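Local coordinates for protein digeranylgeranylglycerophospholipid reductase (Sulfolobus acidocaldarius, PDB 4OPC) that reduces the double bonds of geranylgeranyl chains in archaeal membrane lipid precursors, using a bound FAD cofactor, at residues T272-A280 with L434-L445; D361-I371 with V397-L407. All blocks are in the same frame, centred on the assembly; numbering follows the deposited sequence.

Contact 1: residues T272-A280 with L434-L445; sequences TRRPLYTMA and LGSWRREVDNVL
Tyr-277 and Arg-438 mark the nearest approach of the two backbones, with CA atoms 6.9 Å apart. Residues 272-279 form an irregular loop after strand 261-271, and Ala-280 opens strand 280-281. Residues 434-445 are the first turns of the C-terminal helix 434-452. The loop reaches the helix mainly through the Tyr-277 ring. Arg-438 lays its CG over one ring face, 3.7 Å from the ring centroid, a CH-pi contact. Arg-438 can do this because CG lies anti to its backbone N (chi1 179°). Trp-437 brings CZ3 to within 3.6 Å of Tyr-277 CD1, and the two ring planes are nearly perpendicular. Val-441 CG1 sits at the ring edge. The helix thus packs against the connection between the eight-stranded sheet and the six-stranded, Rossmann-type sheet of this flavoprotein. At the far end of the ring, Tyr-277 OH donates to Asp-442 OD1 (2.6 Å), from above the carboxylate plane. The same hydroxyl accepts from Arg-274 NE (2.9 Å) and, less straight, from NH2. The Arg-274 guanidinium lies between Leu-445 CD1 on one face and the Arg-273 guanidinium on the other. A salt bridge to Asp-349 also holds Arg-274. A phenylalanine here lacks the hydroxyl, so Asp-442 OD1 would probably lose this donor and Arg-274 be tied less firmly to the helix. Water 1 donates to Asp-442 OD1 and accepts a weak bond from Arg-274 NH2.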
loop_
_atom_site.group_PDB
_atom_site.type_symbol
_atom_site.label_atom_id
_atom_site.label_comp_id
_atom_site.label_asym_id
_atom_site.label_seq_id
_atom_site.Cartn_x
_atom_site.Cartn_y
_atom_site.Cartn_z
ATOM N N THR A 272 -0.483 -6.855 -2.212
ATOM C CA THR A 272 -1.822 -6.575 -2.729
ATOM C C THR A 272 -2.863 -7.411 -2.007
ATOM O O THR A 272 -3.603 -8.160 -2.626
ATOM C CB THR A 272 -1.920 -6.886 -4.236
ATOM O OG1 THR A 272 -1.654 -8.280 -4.455
ATOM C CG2 THR A 272 -0.931 -6.054 -5.059
ATOM N N ARG A 273 -2.948 -7.278 -0.697
ATOM C CA ARG A 273 -3.847 -8.111 0.101
ATOM C C ARG A 273 -4.360 -7.362 1.324
ATOM O O ARG A 273 -3.953 -6.219 1.588
ATOM C CB ARG A 273 -3.132 -9.388 0.558
ATOM C CG ARG A 273 -1.792 -9.142 1.231
ATOM C CD ARG A 273 -1.436 -10.325 2.149
ATOM N NE ARG A 273 -2.124 -10.217 3.437
ATOM C CZ ARG A 273 -1.957 -11.063 4.447
ATOM N NH1 ARG A 273 -2.563 -10.843 5.615
ATOM N NH2 ARG A 273 -1.177 -12.129 4.303
ATOM N N ARG A 274 -5.262 -8.010 2.062
ATOM C CA ARG A 274 -5.694 -7.549 3.378
ATOM C C ARG A 274 -4.469 -7.288 4.268
ATOM O O ARG A 274 -3.392 -7.841 4.033
ATOM C CB ARG A 274 -6.592 -8.615 4.003
ATOM C CG ARG A 274 -5.862 -9.917 4.257
ATOM C CD ARG A 274 -6.779 -11.138 4.101
ATOM N NE ARG A 274 -6.013 -12.362 4.325
ATOM C CZ ARG A 274 -5.235 -12.944 3.417
ATOM N NH1 ARG A 274 -5.109 -12.427 2.202
ATOM N NH2 ARG A 274 -4.576 -14.053 3.730
ATOM N N PRO A 275 -4.614 -6.443 5.298
ATOM C CA PRO A 275 -3.426 -6.170 6.122
ATOM C C PRO A 275 -2.989 -7.379 6.949
ATOM O O PRO A 275 -3.673 -8.407 6.990
ATOM C CB PRO A 275 -3.877 -5.026 7.040
ATOM C CG PRO A 275 -5.375 -5.062 7.019
ATOM C CD PRO A 275 -5.795 -5.671 5.716
ATOM N N LEU A 276 -1.831 -7.262 7.600
ATOM C CA LEU A 276 -1.427 -8.251 8.592
ATOM C C LEU A 276 -2.593 -8.504 9.532
ATOM O O LEU A 276 -3.228 -7.554 9.986
ATOM C CB LEU A 276 -0.287 -7.689 9.440
ATOM C CG LEU A 276 1.193 -7.916 9.154
ATOM C CD1 LEU A 276 1.985 -7.517 10.403
ATOM C CD2 LEU A 276 1.518 -9.335 8.734
ATOM N N TYR A 277 -2.878 -9.771 9.827
ATOM C CA TYR A 277 -4.020 -10.105 10.673
ATOM C C TYR A 277 -3.992 -9.364 12.003
ATOM O O TYR A 277 -5.032 -8.897 12.473
ATOM C CB TYR A 277 -4.122 -11.608 10.888
ATOM C CG TYR A 277 -4.710 -12.341 9.708
ATOM C CD1 TYR A 277 -5.920 -11.940 9.157
ATOM C CD2 TYR A 277 -4.054 -13.420 9.134
ATOM C CE1 TYR A 277 -6.475 -12.620 8.084
ATOM C CE2 TYR A 277 -4.606 -14.100 8.053
ATOM C CZ TYR A 277 -5.804 -13.682 7.539
ATOM O OH TYR A 277 -6.367 -14.349 6.465
ATOM N N THR A 278 -2.805 -9.254 12.601
ATOM C CA THR A 278 -2.586 -8.245 13.628
ATOM C C THR A 278 -1.376 -7.397 13.284
ATOM O O THR A 278 -0.327 -7.918 12.877
ATOM C CB THR A 278 -2.451 -8.817 15.057
ATOM O OG1 THR A 278 -2.199 -7.729 15.955
ATOM C CG2 THR A 278 -1.300 -9.813 15.158
ATOM N N MET A 279 -1.531 -6.089 13.456
ATOM C CA MET A 279 -0.458 -5.127 13.245
ATOM C C MET A 279 0.147 -4.719 14.582
ATOM O O MET A 279 0.989 -3.821 14.642
ATOM C CB MET A 279 -0.987 -3.902 12.487
ATOM C CG MET A 279 -1.497 -4.282 11.091
ATOM S SD MET A 279 -2.497 -2.988 10.312
ATOM C CE MET A 279 -1.232 -1.927 9.651
ATOM N N ALA A 280 -0.253 -5.404 15.654
ATOM C CA ALA A 280 0.251 -5.115 17.001
ATOM C C ALA A 280 0.611 -6.396 17.734
ATOM O O ALA A 280 -0.113 -7.391 17.647
ATOM C CB ALA A 280 -0.793 -4.344 17.809
ATOM N N LEU A 434 -8.060 -13.594 18.343
ATOM C CA LEU A 434 -7.448 -13.436 17.027
ATOM C C LEU A 434 -7.454 -14.728 16.222
ATOM O O LEU A 434 -7.776 -14.722 15.042
ATOM C CB LEU A 434 -6.011 -12.928 17.156
ATOM C CG LEU A 434 -5.269 -12.714 15.838
ATOM C CD1 LEU A 434 -5.894 -11.577 15.046
ATOM C CD2 LEU A 434 -3.793 -12.444 16.109
ATOM N N GLY A 435 -7.097 -15.832 16.866
ATOM C CA GLY A 435 -6.974 -17.104 16.177
ATOM C C GLY A 435 -8.261 -17.589 15.535
ATOM O O GLY A 435 -8.289 -17.945 14.353
ATOM N N SER A 436 -9.338 -17.607 16.310
ATOM C CA SER A 436 -10.609 -18.089 15.777
ATOM C C SER A 436 -11.119 -17.178 14.662
ATOM O O SER A 436 -11.667 -17.653 13.670
ATOM C CB SER A 436 -11.654 -18.253 16.887
ATOM O OG SER A 436 -11.886 -17.030 17.563
ATOM N N TRP A 437 -10.915 -15.875 14.813
ATOM C CA TRP A 437 -11.320 -14.917 13.791
ATOM C C TRP A 437 -10.501 -15.103 12.513
ATOM O O TRP A 437 -11.062 -15.151 11.408
ATOM C CB TRP A 437 -11.184 -13.497 14.334
ATOM C CG TRP A 437 -11.426 -12.418 13.324
ATOM C CD1 TRP A 437 -12.632 -11.872 12.975
ATOM C CD2 TRP A 437 -10.440 -11.751 12.538
ATOM N NE1 TRP A 437 -12.446 -10.895 12.024
ATOM C CE2 TRP A 437 -11.111 -10.805 11.734
ATOM C CE3 TRP A 437 -9.049 -11.843 12.450
ATOM C CZ2 TRP A 437 -10.440 -9.970 10.840
ATOM C CZ3 TRP A 437 -8.385 -11.017 11.562
ATOM C CH2 TRP A 437 -9.081 -10.095 10.768
ATOM N N ARG A 438 -9.182 -15.223 12.663
ATOM C CA ARG A 438 -8.296 -15.456 11.528
ATOM C C ARG A 438 -8.707 -16.707 10.742
ATOM O O ARG A 438 -8.685 -16.700 9.506
ATOM C CB ARG A 438 -6.843 -15.569 12.009
ATOM C CG ARG A 438 -5.819 -15.848 10.915
ATOM C CD ARG A 438 -4.403 -15.896 11.501
ATOM N NE ARG A 438 -4.292 -16.943 12.512
ATOM C CZ ARG A 438 -3.749 -16.788 13.717
ATOM N NH1 ARG A 438 -3.234 -15.621 14.092
ATOM N NH2 ARG A 438 -3.713 -17.814 14.555
ATOM N N ARG A 439 -9.082 -17.771 11.447
ATOM C CA ARG A 439 -9.486 -18.996 10.773
ATOM C C ARG A 439 -10.778 -18.784 9.980
ATOM O O ARG A 439 -10.935 -19.322 8.887
ATOM C CB ARG A 439 -9.600 -20.160 11.765
ATOM C CG ARG A 439 -8.249 -20.571 12.352
ATOM C CD ARG A 439 -8.335 -21.829 13.207
ATOM N NE ARG A 439 -8.982 -21.594 14.495
ATOM C CZ ARG A 439 -8.344 -21.205 15.595
ATOM N NH1 ARG A 439 -7.036 -20.991 15.567
ATOM N NH2 ARG A 439 -9.016 -21.020 16.725
ATOM N N GLU A 440 -11.686 -17.974 10.514
ATOM C CA GLU A 440 -12.894 -17.622 9.771
ATOM C C GLU A 440 -12.559 -16.885 8.477
ATOM O O GLU A 440 -13.139 -17.168 7.424
ATOM C CB GLU A 440 -13.823 -16.744 10.608
ATOM C CG GLU A 440 -14.528 -17.439 11.745
ATOM C CD GLU A 440 -15.556 -16.533 12.392
ATOM O OE1 GLU A 440 -15.211 -15.847 13.378
ATOM O OE2 GLU A 440 -16.703 -16.493 11.901
ATOM N N VAL A 441 -11.631 -15.938 8.551
ATOM C CA VAL A 441 -11.255 -15.167 7.373
ATOM C C VAL A 441 -10.581 -16.067 6.344
ATOM O O VAL A 441 -10.916 -16.030 5.154
ATOM C CB VAL A 441 -10.316 -13.993 7.735
ATOM C CG1 VAL A 441 -9.856 -13.282 6.467
ATOM C CG2 VAL A 441 -11.025 -13.022 8.672
ATOM N N ASP A 442 -9.646 -16.892 6.812
ATOM C CA ASP A 442 -8.961 -17.847 5.945
ATOM C C ASP A 442 -9.956 -18.759 5.241
ATOM O O ASP A 442 -9.809 -19.036 4.051
ATOM C CB ASP A 442 -7.946 -18.681 6.734
ATOM C CG ASP A 442 -6.684 -17.898 7.079
ATOM O OD1 ASP A 442 -6.374 -16.914 6.375
ATOM O OD2 ASP A 442 -5.989 -18.286 8.040
ATOM N N ASN A 443 -10.972 -19.219 5.967
ATOM C CA ASN A 443 -11.987 -20.071 5.352
ATOM C C ASN A 443 -12.762 -19.365 4.237
ATOM O O ASN A 443 -13.022 -19.954 3.184
ATOM C CB ASN A 443 -12.941 -20.658 6.401
ATOM C CG ASN A 443 -12.271 -21.689 7.285
ATOM O OD1 ASN A 443 -11.196 -22.196 6.960
ATOM N ND2 ASN A 443 -12.908 -22.012 8.407
ATOM N N VAL A 444 -13.119 -18.105 4.459
ATOM C CA VAL A 444 -13.806 -17.329 3.434
ATOM C C VAL A 444 -12.940 -17.237 2.180
ATOM O O VAL A 444 -13.415 -17.428 1.060
ATOM C CB VAL A 444 -14.161 -15.911 3.937
ATOM C CG1 VAL A 444 -14.620 -15.022 2.786
ATOM C CG2 VAL A 444 -15.214 -15.980 5.028
ATOM N N LEU A 445 -11.655 -16.964 2.369
ATOM C CA LEU A 445 -10.733 -16.853 1.245
ATOM C C LEU A 445 -10.525 -18.187 0.523
ATOM O O LEU A 445 -10.533 -18.228 -0.706
ATOM C CB LEU A 445 -9.394 -16.293 1.721
ATOM C CG LEU A 445 -9.463 -14.859 2.230
ATOM C CD1 LEU A 445 -8.163 -14.477 2.909
ATOM C CD2 LEU A 445 -9.744 -13.900 1.091
HETATM O O HOH W 1 -3.990 -16.543 5.460
#

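Contact 2: residues D361-I371 with V397-L407; sequences DDINYGMKKKI and VISGLGRPSLL
Tyr-365 and Leu-401 meet because both side chains start anti to the backbone N (chi1 -175° and -178°). They run past each other in opposite directions. Leu-401 CD1 lies over the centre of the Tyr-365 ring, 3.7 Å from the centroid, in a CH-pi contact. Lys-369 CG covers the opposite face, so the ring is held between two aliphatic groups. Ile-398 CG2 adds a contact at the ring edge. The tyrosine hydroxyl is linked through water 3 to Val-397 O, at the end of helix 388-397. This water donates to Val-397 O and accepts from Gly-400 N, inside the type I turn 398-401.

The polar half of the contact centres on Asp-362 OD1. Arg-403 meets this oxygen end-on, with NH1 and NH2 each 2.9 Å from OD1, in a salt bridge. The oxygen lies in the guanidinium plane, and the carboxylate is turned 25° from that plane. Ser-405 OG donates to OD1 from above the carboxylate plane, at 2.8 Å. That makes three donors on one oxygen, which would probably favour the charged carboxylate. Ser-405 OG also accepts from Leu-407 N, an ST turn that fixes the hydroxyl. Water 2 joins Asp-362 OD2 to Leu-406 N.

Leu-407 bridges the two halves, its CD1 near the Tyr-365 ring and its CG near Asp-362 CB. Ile-371 CD1 packs on Ile-398 CG2 (3.7 Å) and, at longer range, on Leu-407 CD2. Val-397 CG1 lies against Lys-369 CB and O, beside the Schellman motif that closes the helix, with Lys-370 at positive phi. The side chain of Ile-371 is also about 4 Å from the bound phospholipid. The contact therefore sets helix 360-368 against the connection from helix 388-397 to helix 410-425. On its other side, helix 360-368 meets the loop between strands 70-80 and 87-97, where Asn-364 OD1 accepts from Asp-83 N.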
loop_
_atom_site.group_PDB
_atom_site.type_symbol
_atom_site.label_atom_id
_atom_site.label_comp_id
_atom_site.label_asym_id
_atom_site.label_seq_id
_atom_site.Cartn_x
_atom_site.Cartn_y
_atom_site.Cartn_z
ATOM N N ASP A 361 -11.064 -10.317 -23.120
ATOM C CA ASP A 361 -12.390 -10.272 -23.737
ATOM C C ASP A 361 -13.445 -9.916 -22.697
ATOM O O ASP A 361 -14.366 -9.151 -22.990
ATOM C CB ASP A 361 -12.751 -11.602 -24.414
ATOM C CG ASP A 361 -11.989 -11.833 -25.711
ATOM O OD1 ASP A 361 -11.464 -10.860 -26.298
ATOM O OD2 ASP A 361 -11.924 -13.000 -26.148
ATOM N N ASP A 362 -13.308 -10.468 -21.493
ATOM C CA ASP A 362 -14.239 -10.160 -20.398
ATOM C C ASP A 362 -14.227 -8.678 -20.041
ATOM O O ASP A 362 -15.285 -8.064 -19.856
ATOM C CB ASP A 362 -13.885 -10.918 -19.122
ATOM C CG ASP A 362 -14.109 -12.402 -19.216
ATOM O OD1 ASP A 362 -14.987 -12.847 -19.980
ATOM O OD2 ASP A 362 -13.426 -13.123 -18.459
ATOM N N ILE A 363 -13.031 -8.118 -19.916
ATOM C CA ILE A 363 -12.884 -6.725 -19.519
ATOM C C ILE A 363 -13.363 -5.787 -20.628
ATOM O O ILE A 363 -14.097 -4.828 -20.367
ATOM C CB ILE A 363 -11.444 -6.432 -19.123
ATOM C CG1 ILE A 363 -11.041 -7.383 -17.989
ATOM C CG2 ILE A 363 -11.295 -4.966 -18.693
ATOM C CD1 ILE A 363 -9.536 -7.527 -17.780
ATOM N N ASN A 364 -12.980 -6.074 -21.872
ATOM C CA ASN A 364 -13.479 -5.296 -23.001
ATOM C C ASN A 364 -15.002 -5.272 -23.054
ATOM O O ASN A 364 -15.610 -4.222 -23.266
ATOM C CB ASN A 364 -12.947 -5.850 -24.326
ATOM C CG ASN A 364 -11.478 -5.537 -24.536
ATOM O OD1 ASN A 364 -10.976 -4.514 -24.060
ATOM N ND2 ASN A 364 -10.784 -6.403 -25.254
ATOM N N TYR A 365 -15.611 -6.444 -22.891
ATOM C CA TYR A 365 -17.060 -6.570 -22.955
ATOM C C TYR A 365 -17.733 -5.833 -21.806
ATOM O O TYR A 365 -18.674 -5.065 -22.023
ATOM C CB TYR A 365 -17.430 -8.047 -22.913
ATOM C CG TYR A 365 -18.895 -8.323 -23.084
ATOM C CD1 TYR A 365 -19.465 -8.357 -24.347
ATOM C CD2 TYR A 365 -19.709 -8.568 -21.984
ATOM C CE1 TYR A 365 -20.816 -8.629 -24.517
ATOM C CE2 TYR A 365 -21.056 -8.838 -22.143
ATOM C CZ TYR A 365 -21.598 -8.862 -23.404
ATOM O OH TYR A 365 -22.939 -9.133 -23.566
ATOM N N GLY A 366 -17.257 -6.075 -20.590
ATOM C CA GLY A 366 -17.840 -5.473 -19.405
ATOM C C GLY A 366 -17.736 -3.957 -19.421
ATOM O O GLY A 366 -18.680 -3.263 -19.057
ATOM N N MET A 367 -16.598 -3.433 -19.863
ATOM C CA MET A 367 -16.438 -1.984 -19.943
ATOM C C MET A 367 -17.291 -1.380 -21.054
ATOM O O MET A 367 -17.968 -0.369 -20.845
ATOM C CB MET A 367 -14.971 -1.607 -20.106
ATOM C CG MET A 367 -14.164 -1.904 -18.853
ATOM S SD MET A 367 -12.465 -1.304 -18.889
ATOM C CE MET A 367 -12.746 0.466 -18.910
ATOM N N LYS A 368 -17.281 -2.000 -22.230
ATOM C CA LYS A 368 -18.061 -1.469 -23.343
ATOM C C LYS A 368 -19.560 -1.481 -23.050
ATOM O O LYS A 368 -20.277 -0.536 -23.403
ATOM C CB LYS A 368 -17.771 -2.229 -24.638
ATOM C CG LYS A 368 -18.631 -1.772 -25.814
ATOM C CD LYS A 368 -18.089 -2.270 -27.144
ATOM C CE LYS A 368 -16.797 -1.558 -27.519
ATOM N NZ LYS A 368 -16.300 -2.015 -28.848
ATOM N N LYS A 369 -20.028 -2.547 -22.405
ATOM C CA LYS A 369 -21.453 -2.699 -22.119
ATOM C C LYS A 369 -21.869 -1.976 -20.843
ATOM O O LYS A 369 -23.047 -2.033 -20.468
ATOM C CB LYS A 369 -21.834 -4.178 -22.001
ATOM C CG LYS A 369 -21.628 -4.999 -23.261
ATOM C CD LYS A 369 -22.757 -4.810 -24.259
ATOM C CE LYS A 369 -22.562 -5.708 -25.474
ATOM N NZ LYS A 369 -23.663 -5.583 -26.467
ATOM N N LYS A 370 -20.923 -1.312 -20.186
ATOM C CA LYS A 370 -21.200 -0.593 -18.943
ATOM C C LYS A 370 -21.793 -1.512 -17.878
ATOM O O LYS A 370 -22.838 -1.210 -17.291
ATOM C CB LYS A 370 -22.132 0.597 -19.197
ATOM C CG LYS A 370 -21.465 1.765 -19.898
ATOM C CD LYS A 370 -20.271 2.259 -19.095
ATOM C CE LYS A 370 -20.677 2.703 -17.698
ATOM N NZ LYS A 370 -19.493 2.896 -16.813
ATOM N N ILE A 371 -21.118 -2.634 -17.646
ATOM C CA ILE A 371 -21.534 -3.632 -16.665
ATOM C C ILE A 371 -21.813 -2.984 -15.303
ATOM O O ILE A 371 -22.783 -3.331 -14.620
ATOM C CB ILE A 371 -20.473 -4.777 -16.574
ATOM C CG1 ILE A 371 -20.969 -5.931 -15.705
ATOM C CG2 ILE A 371 -19.106 -4.256 -16.113
ATOM C CD1 ILE A 371 -20.056 -7.141 -15.731
ATOM N N VAL A 397 -27.110 -6.831 -17.520
ATOM C CA VAL A 397 -26.364 -6.234 -18.624
ATOM C C VAL A 397 -25.647 -7.282 -19.479
ATOM O O VAL A 397 -25.612 -7.179 -20.709
ATOM C CB VAL A 397 -25.372 -5.167 -18.108
ATOM C CG1 VAL A 397 -24.336 -4.817 -19.168
ATOM C CG2 VAL A 397 -26.129 -3.925 -17.659
ATOM N N ILE A 398 -25.095 -8.307 -18.836
ATOM C CA ILE A 398 -24.300 -9.288 -19.561
ATOM C C ILE A 398 -25.095 -10.532 -19.933
ATOM O O ILE A 398 -24.520 -11.512 -20.407
ATOM C CB ILE A 398 -23.041 -9.705 -18.772
ATOM C CG1 ILE A 398 -23.419 -10.437 -17.483
ATOM C CG2 ILE A 398 -22.163 -8.483 -18.470
ATOM C CD1 ILE A 398 -22.256 -11.138 -16.817
ATOM N N SER A 399 -26.411 -10.479 -19.748
ATOM C CA SER A 399 -27.246 -11.670 -19.869
ATOM C C SER A 399 -27.309 -12.186 -21.303
ATOM O O SER A 399 -27.750 -13.308 -21.544
ATOM C CB SER A 399 -28.656 -11.420 -19.309
ATOM O OG SER A 399 -29.363 -10.446 -20.064
ATOM N N GLY A 400 -26.862 -11.361 -22.246
ATOM C CA GLY A 400 -26.843 -11.740 -23.645
ATOM C C GLY A 400 -25.526 -12.347 -24.092
ATOM O O GLY A 400 -25.402 -12.782 -25.234
ATOM N N LEU A 401 -24.542 -12.391 -23.199
ATOM C CA LEU A 401 -23.214 -12.893 -23.543
ATOM C C LEU A 401 -23.272 -14.387 -23.857
ATOM O O LEU A 401 -23.749 -15.182 -23.047
ATOM C CB LEU A 401 -22.230 -12.612 -22.401
ATOM C CG LEU A 401 -20.770 -13.023 -22.580
ATOM C CD1 LEU A 401 -20.141 -12.299 -23.760
ATOM C CD2 LEU A 401 -19.984 -12.744 -21.305
ATOM N N GLY A 402 -22.791 -14.763 -25.038
ATOM C CA GLY A 402 -22.957 -16.121 -25.523
ATOM C C GLY A 402 -21.719 -16.995 -25.495
ATOM O O GLY A 402 -21.473 -17.770 -26.420
ATOM N N ARG A 403 -20.940 -16.883 -24.431
ATOM C CA ARG A 403 -19.790 -17.750 -24.229
ATOM C C ARG A 403 -19.595 -17.913 -22.734
ATOM O O ARG A 403 -20.147 -17.132 -21.952
ATOM C CB ARG A 403 -18.534 -17.141 -24.849
ATOM C CG ARG A 403 -18.151 -15.811 -24.240
ATOM C CD ARG A 403 -16.780 -15.341 -24.714
ATOM N NE ARG A 403 -16.510 -13.977 -24.269
ATOM C CZ ARG A 403 -16.035 -13.663 -23.070
ATOM N NH1 ARG A 403 -15.754 -14.613 -22.192
ATOM N NH2 ARG A 403 -15.836 -12.393 -22.752
ATOM N N PRO A 404 -18.837 -18.939 -22.322
ATOM C CA PRO A 404 -18.493 -19.062 -20.904
ATOM C C PRO A 404 -17.720 -17.847 -20.429
ATOM O O PRO A 404 -16.878 -17.329 -21.159
ATOM C CB PRO A 404 -17.591 -20.298 -20.870
ATOM C CG PRO A 404 -18.049 -21.112 -22.037
ATOM C CD PRO A 404 -18.415 -20.120 -23.098
ATOM N N SER A 405 -18.003 -17.387 -19.220
ATOM C CA SER A 405 -17.282 -16.242 -18.682
ATOM C C SER A 405 -17.335 -16.181 -17.164
ATOM O O SER A 405 -18.378 -16.419 -16.550
ATOM C CB SER A 405 -17.838 -14.941 -19.255
ATOM O OG SER A 405 -17.203 -13.829 -18.643
ATOM N N LEU A 406 -16.205 -15.841 -16.558
ATOM C CA LEU A 406 -16.164 -15.600 -15.123
ATOM C C LEU A 406 -16.997 -14.383 -14.720
ATOM O O LEU A 406 -17.313 -14.214 -13.554
ATOM C CB LEU A 406 -14.721 -15.453 -14.625
ATOM C CG LEU A 406 -13.948 -16.763 -14.445
ATOM C CD1 LEU A 406 -12.580 -16.492 -13.832
ATOM C CD2 LEU A 406 -14.729 -17.747 -13.587
ATOM N N LEU A 407 -17.374 -13.543 -15.682
ATOM C CA LEU A 407 -18.184 -12.373 -15.349
ATOM C C LEU A 407 -19.479 -12.758 -14.644
ATOM O O LEU A 407 -19.977 -12.001 -13.820
ATOM C CB LEU A 407 -18.524 -11.575 -16.603
ATOM C CG LEU A 407 -17.357 -10.794 -17.206
ATOM C CD1 LEU A 407 -17.814 -10.267 -18.560
ATOM C CD2 LEU A 407 -16.909 -9.667 -16.285
HETATM O O HOH W 2 -13.790 -15.692 -18.108
HETATM O O HOH W 3 -25.566 -8.793 -22.772
#

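In the fold
The two contacts lie in separate parts of one chain. Their centres are about 32 Å apart, and their nearest atoms are about 13 Å apart. In sequence, 272-280 comes first, then 361-371 and 397-407, and 434-445 comes last. Both segments of contact 2 therefore fall between those of contact 1. The intervening chain is mostly helical. Helix 410-425 connects the two regions: it follows 397-407, and its Tyr-424 touches Arg-274 and Tyr-277. Contact 2 joins helix 360-368 to the loop between helices 388-397 and 410-425, about 30 Å from the chain centre. Contact 1 ties the end of the helical region to the loop between two sheets, whereas contact 2 holds that region together within itself.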